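Local structure of AlyGC (Glaciecola chathamensis, 5GKD) at residues 3-8 and 24-29; 37-42 and 67-72; 72-77 and 105-110; 78-83 and 112-117. The protein probably cleaves alginate by beta-elimination, as a polysaccharide lyase of family 6 that carries a bound calcium ion. All coordinates share one frame; numbering follows the deposited sequence.

Interaction 1: residues 3-8 and 24-29; sequences LLVKTP and IILANG
The flat groups that L3, V5, I25 and A27 bring together are peptide units, for no ring or side-chain amide takes part. I25 N stands above the carbonyl plane of L3, 46° out of it, and bonds L3 O at 2.9 Å with an almost straight N-H. The other two donors arrive nearly along the C=O axis: V5 N on I25 O, and A27 N on V5 O at 3.1 Å. This is the stagger of parallel strands, with V5 bonded to the two residues that flank its partner L26. On the face of L4 and I25, L4 CD2 lies 4.0 Å from I25 CG2 and also meets the methyl of A27, just past the strand, at 3.7 Å. The A27 methyl suits its place because it fits close to V5 O (3.4 Å) while also meeting K6 CG, the aliphatic root of the lysine. On the face of L3, V5, I24 and L26, V5 CG2 meets L26 CD2 at 3.8 Å and I24 CG2 at 4.2 Å; compact, branched hydrocarbons fill this interior side. Helix 8-17, capped by T7 OG1 on A10 N, packs its A10, Y11 and A14 against L3, V5 and I24, consistent with the cap that closes the N-terminal end of such beta-helices. Strand 48-52 continues the parallel pairing along the other edge of strand 23-26.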
# COMPACT_ATOMS: atom_id res chain seq x y z
N LEU A 3 -30.98 -36.60 -2.16
CA LEU A 3 -30.23 -36.46 -3.41
C LEU A 3 -28.77 -36.12 -3.06
O LEU A 3 -28.39 -34.95 -2.96
CB LEU A 3 -30.86 -35.38 -4.31
CG LEU A 3 -32.23 -35.59 -5.01
CD1 LEU A 3 -33.32 -35.99 -4.06
CD2 LEU A 3 -32.67 -34.33 -5.74
N LEU A 4 -27.97 -37.16 -2.86
CA LEU A 4 -26.55 -37.00 -2.56
C LEU A 4 -25.81 -36.53 -3.81
O LEU A 4 -25.97 -37.11 -4.88
CB LEU A 4 -25.98 -38.33 -2.08
CG LEU A 4 -24.85 -38.44 -1.04
CD1 LEU A 4 -23.92 -39.60 -1.37
CD2 LEU A 4 -24.09 -37.15 -0.85
N VAL A 5 -24.99 -35.48 -3.67
CA VAL A 5 -24.22 -34.94 -4.78
C VAL A 5 -22.78 -34.72 -4.34
O VAL A 5 -22.50 -34.38 -3.19
CB VAL A 5 -24.83 -33.63 -5.32
CG1 VAL A 5 -26.21 -33.89 -5.87
CG2 VAL A 5 -24.86 -32.54 -4.23
N LYS A 6 -21.84 -34.93 -5.26
CA LYS A 6 -20.43 -34.87 -4.94
C LYS A 6 -19.65 -33.87 -5.78
O LYS A 6 -18.44 -33.75 -5.59
CB LYS A 6 -19.78 -36.26 -5.08
CG LYS A 6 -20.36 -37.32 -4.14
CD LYS A 6 -19.78 -38.70 -4.37
CE LYS A 6 -20.42 -39.73 -3.43
NZ LYS A 6 -19.95 -41.11 -3.74
N THR A 7 -20.30 -33.15 -6.69
CA THR A 7 -19.66 -32.13 -7.51
C THR A 7 -20.63 -30.98 -7.73
O THR A 7 -21.84 -31.15 -7.60
CB THR A 7 -19.23 -32.66 -8.89
OG1 THR A 7 -20.38 -33.10 -9.62
CG2 THR A 7 -18.23 -33.79 -8.77
N PRO A 8 -20.13 -29.80 -8.07
CA PRO A 8 -21.06 -28.71 -8.42
C PRO A 8 -21.99 -29.06 -9.57
O PRO A 8 -23.15 -28.66 -9.56
CB PRO A 8 -20.12 -27.55 -8.76
CG PRO A 8 -18.93 -27.80 -7.95
CD PRO A 8 -18.75 -29.31 -7.92
N ILE A 24 -31.29 -31.95 -0.88
CA ILE A 24 -30.05 -32.02 -1.64
C ILE A 24 -28.91 -32.07 -0.63
O ILE A 24 -28.80 -31.19 0.22
CB ILE A 24 -29.92 -30.82 -2.59
CG1 ILE A 24 -31.10 -30.79 -3.56
CG2 ILE A 24 -28.57 -30.87 -3.32
CD1 ILE A 24 -31.14 -29.60 -4.45
N ILE A 25 -28.08 -33.10 -0.71
CA ILE A 25 -27.09 -33.38 0.31
C ILE A 25 -25.69 -33.21 -0.29
O ILE A 25 -25.29 -33.98 -1.18
CB ILE A 25 -27.27 -34.79 0.89
CG1 ILE A 25 -28.65 -34.95 1.52
CG2 ILE A 25 -26.19 -35.08 1.91
CD1 ILE A 25 -28.88 -36.34 2.10
N LEU A 26 -24.96 -32.21 0.19
CA LEU A 26 -23.56 -32.06 -0.19
C LEU A 26 -22.73 -33.09 0.56
O LEU A 26 -22.70 -33.09 1.79
CB LEU A 26 -23.05 -30.65 0.12
CG LEU A 26 -23.74 -29.44 -0.50
CD1 LEU A 26 -22.96 -28.15 -0.17
CD2 LEU A 26 -23.94 -29.63 -2.00
N ALA A 27 -22.05 -33.95 -0.20
CA ALA A 27 -21.22 -35.00 0.37
C ALA A 27 -20.09 -34.42 1.20
O ALA A 27 -19.53 -33.37 0.90
CB ALA A 27 -20.65 -35.88 -0.76
N ASN A 28 -19.73 -35.14 2.26
CA ASN A 28 -18.63 -34.73 3.12
C ASN A 28 -17.37 -34.50 2.31
O ASN A 28 -17.05 -35.28 1.41
CB ASN A 28 -18.38 -35.80 4.19
CG ASN A 28 -19.50 -35.90 5.18
OD1 ASN A 28 -20.27 -34.95 5.37
ND2 ASN A 28 -19.61 -37.03 5.84
N GLY A 29 -16.69 -33.42 2.61
CA GLY A 29 -15.46 -33.06 1.93
C GLY A 29 -15.31 -31.56 1.88
O GLY A 29 -16.09 -30.81 2.48

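Interaction 2: residues 37-42 and 67-72; sequences LFEAKG and RLAGEH. With PO4 (phosphate ion), chain I.
Segments 37-42 and 67-72 are parallel strands on successive coils of the beta-helix. F38 N bonds R67 O at 2.7 Å, A69 N bonds F38 O, and A40 N bonds A69 O; past the corner at G70 the E71 N to A40 O bond is weak, and G42 N to E71 O restores the pairing. Glycine suits position 70, where a CB would collide with A40 O. At the outer face L37 CD1 sits 4.2 Å above the centre of the R67 guanidinium. A bend at chi3 (-65°) turns R67 NE, and the edge of the group grips a phosphate ion, probably from the crystallisation liquor, NH2 to O1 at 2.7 Å and NH1 to O3 at 2.8 Å; R95 binds the same ion and forms a salt bridge with E39. Stacking of like positions on adjoining coils, usual in a parallel beta-helix, sets A69 CB 3.8 Å from E39 CB. Inside, L68 CG lies at the edge of the F38 ring, whose apolar surroundings include L50, L73 and V75. K41 CD rests 3.7 Å from E71 CG, although K41 NZ and E71 OE2 stay 6.3 Å apart. One water donates to both G42 O and E71 OE2.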
# COMPACT_ATOMS: atom_id res chain seq x y z
N LEU A 37 -25.86 -21.36 -5.74
CA LEU A 37 -27.13 -20.69 -5.99
C LEU A 37 -28.22 -21.71 -5.73
O LEU A 37 -28.41 -22.64 -6.53
CB LEU A 37 -27.21 -20.12 -7.40
CG LEU A 37 -28.57 -19.51 -7.83
CD1 LEU A 37 -29.03 -18.47 -6.83
CD2 LEU A 37 -28.52 -18.92 -9.24
N PHE A 38 -28.89 -21.57 -4.59
CA PHE A 38 -29.95 -22.47 -4.15
C PHE A 38 -31.27 -21.80 -4.51
O PHE A 38 -31.83 -21.03 -3.73
CB PHE A 38 -29.85 -22.74 -2.66
CG PHE A 38 -30.79 -23.80 -2.16
CD1 PHE A 38 -31.06 -24.92 -2.92
CD2 PHE A 38 -31.38 -23.69 -0.93
CE1 PHE A 38 -31.91 -25.89 -2.45
CE2 PHE A 38 -32.23 -24.68 -0.45
CZ PHE A 38 -32.50 -25.76 -1.21
N GLU A 39 -31.75 -22.08 -5.71
CA GLU A 39 -32.93 -21.43 -6.26
C GLU A 39 -33.94 -22.51 -6.59
O GLU A 39 -33.74 -23.29 -7.53
CB GLU A 39 -32.58 -20.60 -7.50
CG GLU A 39 -33.81 -20.06 -8.22
CD GLU A 39 -33.47 -18.99 -9.23
OE1 GLU A 39 -34.29 -18.08 -9.42
OE2 GLU A 39 -32.37 -19.07 -9.82
N ALA A 40 -35.00 -22.55 -5.80
CA ALA A 40 -36.01 -23.59 -5.86
C ALA A 40 -37.27 -23.08 -5.19
O ALA A 40 -37.30 -21.98 -4.63
CB ALA A 40 -35.51 -24.88 -5.19
N LYS A 41 -38.32 -23.88 -5.26
CA LYS A 41 -39.60 -23.51 -4.66
C LYS A 41 -40.12 -24.72 -3.90
O LYS A 41 -40.69 -25.64 -4.49
CB LYS A 41 -40.59 -23.05 -5.71
CG LYS A 41 -40.11 -21.82 -6.46
CD LYS A 41 -40.90 -20.54 -6.09
CE LYS A 41 -40.44 -19.32 -6.87
NZ LYS A 41 -40.50 -19.51 -8.34
N GLY A 42 -39.89 -24.72 -2.61
CA GLY A 42 -40.53 -25.68 -1.75
C GLY A 42 -41.97 -25.29 -1.48
O GLY A 42 -42.55 -24.39 -2.08
N ARG A 67 -26.35 -18.26 -2.19
CA ARG A 67 -27.51 -17.43 -2.48
C ARG A 67 -28.75 -18.30 -2.42
O ARG A 67 -28.75 -19.40 -2.97
CB ARG A 67 -27.39 -16.74 -3.84
CG ARG A 67 -26.36 -15.60 -3.86
CD ARG A 67 -26.19 -15.00 -5.24
NE ARG A 67 -25.64 -15.97 -6.19
CZ ARG A 67 -25.75 -15.89 -7.51
NH1 ARG A 67 -26.42 -14.89 -8.08
NH2 ARG A 67 -25.19 -16.83 -8.27
N LEU A 68 -29.77 -17.83 -1.71
CA LEU A 68 -31.08 -18.46 -1.70
C LEU A 68 -32.03 -17.65 -2.57
O LEU A 68 -32.02 -16.42 -2.53
CB LEU A 68 -31.66 -18.54 -0.28
CG LEU A 68 -31.04 -19.53 0.70
CD1 LEU A 68 -29.74 -18.97 1.27
CD2 LEU A 68 -32.02 -19.90 1.82
N ALA A 69 -32.87 -18.34 -3.35
CA ALA A 69 -33.83 -17.65 -4.20
C ALA A 69 -35.08 -18.50 -4.35
O ALA A 69 -34.97 -19.70 -4.59
CB ALA A 69 -33.21 -17.34 -5.58
N GLY A 70 -36.25 -17.89 -4.22
CA GLY A 70 -37.49 -18.66 -4.24
C GLY A 70 -38.21 -18.65 -2.90
O GLY A 70 -38.28 -17.61 -2.26
N GLU A 71 -38.72 -19.78 -2.45
CA GLU A 71 -39.43 -19.78 -1.18
C GLU A 71 -39.45 -21.18 -0.59
O GLU A 71 -39.28 -22.17 -1.30
CB GLU A 71 -40.87 -19.25 -1.34
CG GLU A 71 -41.63 -19.85 -2.50
CD GLU A 71 -43.09 -19.43 -2.52
OE1 GLU A 71 -43.43 -18.41 -1.88
OE2 GLU A 71 -43.91 -20.14 -3.13
N HIS A 72 -39.68 -21.23 0.72
CA HIS A 72 -39.75 -22.48 1.48
C HIS A 72 -38.49 -23.32 1.31
O HIS A 72 -38.54 -24.53 1.08
CB HIS A 72 -41.02 -23.25 1.10
CG HIS A 72 -42.27 -22.49 1.45
ND1 HIS A 72 -42.71 -22.34 2.76
CD2 HIS A 72 -43.14 -21.79 0.68
CE1 HIS A 72 -43.80 -21.60 2.76
NE2 HIS A 72 -44.08 -21.25 1.52
P PO4 I . -26.18 -15.46 -11.67
O1 PO4 I . -25.21 -16.37 -10.96
O2 PO4 I . -26.84 -16.20 -12.80
O3 PO4 I . -27.26 -14.96 -10.73
O4 PO4 I . -25.41 -14.28 -12.21
O HOH W 1 -44.93 -22.86 -2.83

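Interaction 3: residues 72-77 and 105-110; sequences HLIVSG and RVTQVV
R105, V75 and I74 have the most surface buried between 72-77 and 105-110, on successive coils of the beta-helix. R105 is held by its backbone at both ends: its N donates to L73 O at 2.8 Å, and its O accepts V75 N at 2.9 Å. R105 O also lies 3.3 Å from I74 CA, a weak CA-H...O contact. With CG anti to the backbone N (chi1 178°), the arginine leaves only its CB near I74 CG1. V75 points to the interior face, together with V106. V75 O receives T107 N at 3.0 Å in a nearly straight bond (171°), so V75 bonds to the residues on either side of V106, as in parallel strands. V75 CB faces V106 CG2 at 4.4 Å; L66, L68 and F38 pack on V75 from strands 65-69 and 35-41, a setting that favours a compact beta-branched side chain. I74 belongs to the face of R105 and T107, where its CG2 approaches T107 CG2; T107 CG2 also meets S76 CB at 3.8 Å. Beyond T107 the chain turns, and G77 N donates to Q108 O instead, the donor well above the carbonyl plane. G77 has positive phi, which glycine adopts readily. Since D136 forms a salt bridge with R105 NE and is hydrogen-bonded to T107 OG1, its carboxylate probably offsets the positive charge of R105, whose NH1 lies close to that of R134.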
# COMPACT_ATOMS: atom_id res chain seq x y z
N HIS A 72 -39.68 -21.23 0.72
CA HIS A 72 -39.75 -22.48 1.48
C HIS A 72 -38.49 -23.32 1.31
O HIS A 72 -38.54 -24.53 1.08
CB HIS A 72 -41.02 -23.25 1.10
CG HIS A 72 -42.27 -22.49 1.45
ND1 HIS A 72 -42.71 -22.34 2.76
CD2 HIS A 72 -43.14 -21.79 0.68
CE1 HIS A 72 -43.80 -21.60 2.76
NE2 HIS A 72 -44.08 -21.25 1.52
N LEU A 73 -37.34 -22.68 1.45
CA LEU A 73 -36.05 -23.34 1.41
C LEU A 73 -35.46 -23.43 2.80
O LEU A 73 -35.74 -22.59 3.67
CB LEU A 73 -35.08 -22.58 0.49
CG LEU A 73 -35.68 -22.18 -0.86
CD1 LEU A 73 -34.71 -21.28 -1.64
CD2 LEU A 73 -36.06 -23.42 -1.68
N ILE A 74 -34.62 -24.44 3.01
CA ILE A 74 -33.83 -24.58 4.22
C ILE A 74 -32.40 -24.93 3.83
O ILE A 74 -32.18 -25.81 2.99
CB ILE A 74 -34.40 -25.67 5.14
CG1 ILE A 74 -35.87 -25.41 5.45
CG2 ILE A 74 -33.58 -25.73 6.42
CD1 ILE A 74 -36.48 -26.47 6.33
N VAL A 75 -31.43 -24.25 4.43
CA VAL A 75 -30.01 -24.57 4.26
C VAL A 75 -29.42 -24.85 5.63
O VAL A 75 -29.60 -24.04 6.56
CB VAL A 75 -29.25 -23.43 3.57
CG1 VAL A 75 -27.78 -23.80 3.44
CG2 VAL A 75 -29.84 -23.11 2.22
N SER A 76 -28.70 -25.97 5.78
CA SER A 76 -28.16 -26.31 7.09
C SER A 76 -26.90 -27.15 6.99
O SER A 76 -26.66 -27.85 6.00
CB SER A 76 -29.19 -27.05 7.94
OG SER A 76 -29.45 -28.34 7.42
N GLY A 77 -26.10 -27.09 8.05
CA GLY A 77 -24.99 -28.02 8.20
C GLY A 77 -23.81 -27.77 7.30
O GLY A 77 -23.24 -28.73 6.77
N ARG A 105 -35.03 -20.47 5.42
CA ARG A 105 -34.35 -20.60 6.69
C ARG A 105 -32.90 -21.03 6.47
O ARG A 105 -32.63 -21.93 5.69
CB ARG A 105 -35.08 -21.60 7.57
CG ARG A 105 -34.45 -21.86 8.90
CD ARG A 105 -35.26 -22.88 9.68
NE ARG A 105 -34.69 -23.13 11.00
CZ ARG A 105 -35.07 -24.12 11.79
NH1 ARG A 105 -34.51 -24.28 12.98
NH2 ARG A 105 -36.04 -24.94 11.39
N VAL A 106 -31.98 -20.35 7.15
CA VAL A 106 -30.59 -20.79 7.23
C VAL A 106 -30.32 -21.11 8.68
O VAL A 106 -30.43 -20.23 9.54
CB VAL A 106 -29.62 -19.71 6.71
CG1 VAL A 106 -28.17 -20.14 6.95
CG2 VAL A 106 -29.87 -19.41 5.25
N THR A 107 -29.96 -22.35 8.97
CA THR A 107 -29.81 -22.81 10.34
C THR A 107 -28.60 -23.73 10.43
O THR A 107 -28.31 -24.48 9.50
CB THR A 107 -31.07 -23.53 10.85
OG1 THR A 107 -30.89 -23.94 12.21
CG2 THR A 107 -31.41 -24.76 9.98
N GLN A 108 -27.86 -23.62 11.53
CA GLN A 108 -26.74 -24.51 11.78
C GLN A 108 -25.69 -24.41 10.68
O GLN A 108 -25.19 -25.41 10.17
CB GLN A 108 -27.21 -25.96 11.96
CG GLN A 108 -28.15 -26.17 13.15
CD GLN A 108 -28.25 -27.63 13.55
OE1 GLN A 108 -27.24 -28.29 13.72
NE2 GLN A 108 -29.46 -28.14 13.71
N VAL A 109 -25.35 -23.18 10.30
CA VAL A 109 -24.17 -23.02 9.48
C VAL A 109 -23.16 -22.12 10.18
O VAL A 109 -23.51 -21.18 10.90
CB VAL A 109 -24.45 -22.55 8.03
CG1 VAL A 109 -25.90 -22.65 7.66
CG2 VAL A 109 -23.84 -21.20 7.72
N VAL A 110 -21.90 -22.46 9.98
CA VAL A 110 -20.76 -21.80 10.58
C VAL A 110 -20.08 -20.95 9.52
O VAL A 110 -19.87 -21.41 8.40
CB VAL A 110 -19.76 -22.83 11.15
CG1 VAL A 110 -18.52 -22.15 11.66
CG2 VAL A 110 -20.41 -23.70 12.22

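Interaction 4: residues 78-83 and 112-117; sequences LVFKDG and DNFSNP
Aromatic contacts dominate where F80 and G83 enclose the ring of F114. F80 CB lies over the centre of one face, 3.9 Å from the centroid, a CH-pi contact, and the F80 ring turns its edge to the F114 face in a T-shaped pair with planes at 77° and centroids 5.7 Å apart. Against the opposite face lies the G83 backbone, its C 3.3 Å above the ring plane and offset toward the rim. Glycine suits this place because a CB would press on F114 CE1. A chi1 of -153° puts F114 CG anti to the backbone N, and the ring beyond it lies between F80 CB and G83. Backbone bonding across the segments is a single bond, D112 N to F80 O at 3.0 Å. Of the side-chain bonds, N113 ND2 donates to D112 OD1 at 2.9 Å, in the amide plane; D112 OD2 and N113 OD1 turn instead to Y427 and R144. Water adds further links: one joins D82 N to D112 O, another donates to both G83 O and S115 O. F114 centres an inverse gamma turn. V90 and W125, on strands 89-92 and 124-128, also touch F114, so this buried ring packs the loop after strand 105-112 against strand 73-81 and neighbouring strands of the beta-helix.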
# COMPACT_ATOMS: atom_id res chain seq x y z
N LEU A 78 -23.44 -26.51 7.09
CA LEU A 78 -22.29 -26.14 6.28
C LEU A 78 -21.32 -25.31 7.12
O LEU A 78 -21.72 -24.62 8.06
CB LEU A 78 -22.71 -25.33 5.04
CG LEU A 78 -23.86 -25.88 4.18
CD1 LEU A 78 -24.23 -24.91 3.07
CD2 LEU A 78 -23.47 -27.25 3.63
N VAL A 79 -20.05 -25.37 6.74
CA VAL A 79 -18.99 -24.57 7.35
C VAL A 79 -18.29 -23.80 6.24
O VAL A 79 -17.72 -24.42 5.33
CB VAL A 79 -17.98 -25.43 8.12
CG1 VAL A 79 -16.88 -24.55 8.71
CG2 VAL A 79 -18.67 -26.25 9.21
N PHE A 80 -18.33 -22.47 6.30
CA PHE A 80 -17.48 -21.63 5.47
C PHE A 80 -16.22 -21.29 6.25
O PHE A 80 -16.30 -20.76 7.36
CB PHE A 80 -18.18 -20.35 5.02
CG PHE A 80 -19.40 -20.56 4.18
CD1 PHE A 80 -20.61 -20.96 4.76
CD2 PHE A 80 -19.37 -20.33 2.82
CE1 PHE A 80 -21.74 -21.16 3.99
CE2 PHE A 80 -20.50 -20.52 2.04
CZ PHE A 80 -21.69 -20.94 2.63
N LYS A 81 -15.06 -21.60 5.67
CA LYS A 81 -13.76 -21.33 6.27
C LYS A 81 -12.73 -21.36 5.16
O LYS A 81 -13.02 -21.79 4.04
CB LYS A 81 -13.42 -22.35 7.37
CG LYS A 81 -13.05 -23.72 6.81
CD LYS A 81 -12.57 -24.66 7.91
CE LYS A 81 -11.90 -25.88 7.30
NZ LYS A 81 -11.46 -26.87 8.33
N ASP A 82 -11.52 -20.91 5.48
CA ASP A 82 -10.38 -20.92 4.55
C ASP A 82 -10.75 -20.29 3.21
O ASP A 82 -10.51 -20.86 2.15
CB ASP A 82 -9.85 -22.34 4.33
CG ASP A 82 -9.37 -22.99 5.61
OD1 ASP A 82 -8.93 -22.29 6.54
OD2 ASP A 82 -9.42 -24.23 5.68
N GLY A 83 -11.34 -19.11 3.27
CA GLY A 83 -11.67 -18.40 2.04
C GLY A 83 -12.38 -17.09 2.31
O GLY A 83 -12.26 -16.51 3.39
N ASP A 112 -16.44 -19.06 9.77
CA ASP A 112 -15.30 -19.01 10.69
C ASP A 112 -14.13 -18.35 9.98
O ASP A 112 -13.46 -18.98 9.14
CB ASP A 112 -14.95 -20.42 11.17
CG ASP A 112 -13.84 -20.43 12.18
OD1 ASP A 112 -13.24 -19.37 12.44
OD2 ASP A 112 -13.54 -21.51 12.72
N ASN A 113 -13.89 -17.09 10.30
CA ASN A 113 -12.73 -16.37 9.81
C ASN A 113 -12.62 -16.41 8.29
O ASN A 113 -11.54 -16.51 7.72
CB ASN A 113 -11.45 -16.90 10.46
CG ASN A 113 -11.21 -16.26 11.81
OD1 ASN A 113 -10.62 -15.20 11.90
ND2 ASN A 113 -11.73 -16.89 12.86
N PHE A 114 -13.77 -16.32 7.63
CA PHE A 114 -13.93 -16.27 6.17
C PHE A 114 -13.74 -14.84 5.64
O PHE A 114 -14.58 -14.31 4.91
CB PHE A 114 -15.31 -16.80 5.82
CG PHE A 114 -15.44 -17.41 4.47
CD1 PHE A 114 -14.82 -18.62 4.18
CD2 PHE A 114 -16.24 -16.83 3.51
CE1 PHE A 114 -14.97 -19.21 2.94
CE2 PHE A 114 -16.41 -17.41 2.26
CZ PHE A 114 -15.77 -18.60 1.97
N SER A 115 -12.63 -14.20 6.02
CA SER A 115 -12.47 -12.77 5.82
C SER A 115 -11.73 -12.45 4.54
O SER A 115 -10.77 -13.14 4.18
CB SER A 115 -11.70 -12.13 6.98
OG SER A 115 -12.43 -12.23 8.17
N ASN A 116 -12.16 -11.40 3.87
CA ASN A 116 -11.39 -10.84 2.77
C ASN A 116 -9.94 -10.61 3.21
O ASN A 116 -9.70 -10.22 4.34
CB ASN A 116 -12.02 -9.53 2.32
CG ASN A 116 -11.51 -9.08 0.99
OD1 ASN A 116 -10.42 -8.50 0.88
ND2 ASN A 116 -12.30 -9.36 -0.07
N PRO A 117 -8.96 -10.81 2.32
CA PRO A 117 -7.56 -10.58 2.72
C PRO A 117 -7.24 -9.14 3.09
O PRO A 117 -6.29 -8.93 3.85
CB PRO A 117 -6.75 -11.02 1.48
CG PRO A 117 -7.67 -11.73 0.61
CD PRO A 117 -9.09 -11.41 0.99
O HOH W 2 -10.93 -19.65 8.09
O HOH W 3 -9.71 -15.88 4.56
O HOH W 4 -9.73 -17.64 5.64

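Overall arrangement
The four contacts build the N-terminal coils of the beta-helix, and interior side chains of several of them meet. Interactions 1 and 2 touch through I24 CD1 and F38 CE1 (4.3 Å), interactions 1 and 4 through L26 CD1 and L78 CD2 (3.9 Å). Interactions 2 and 3 share H72, with centres about 12 Å apart, and F38 CD2 packs on V75 CG2 at 3.6 Å. Interaction 3 passes into interaction 4 along strands 73-81 and 105-112, where V110 N and L78 O, 2.9 Å apart, probably hydrogen-bond. The calcium ion, bound by N180, E183, E212 and E214, belongs to later coils; E214 begins strand 214-219, farther along the series of parallel strands that interaction 2 starts.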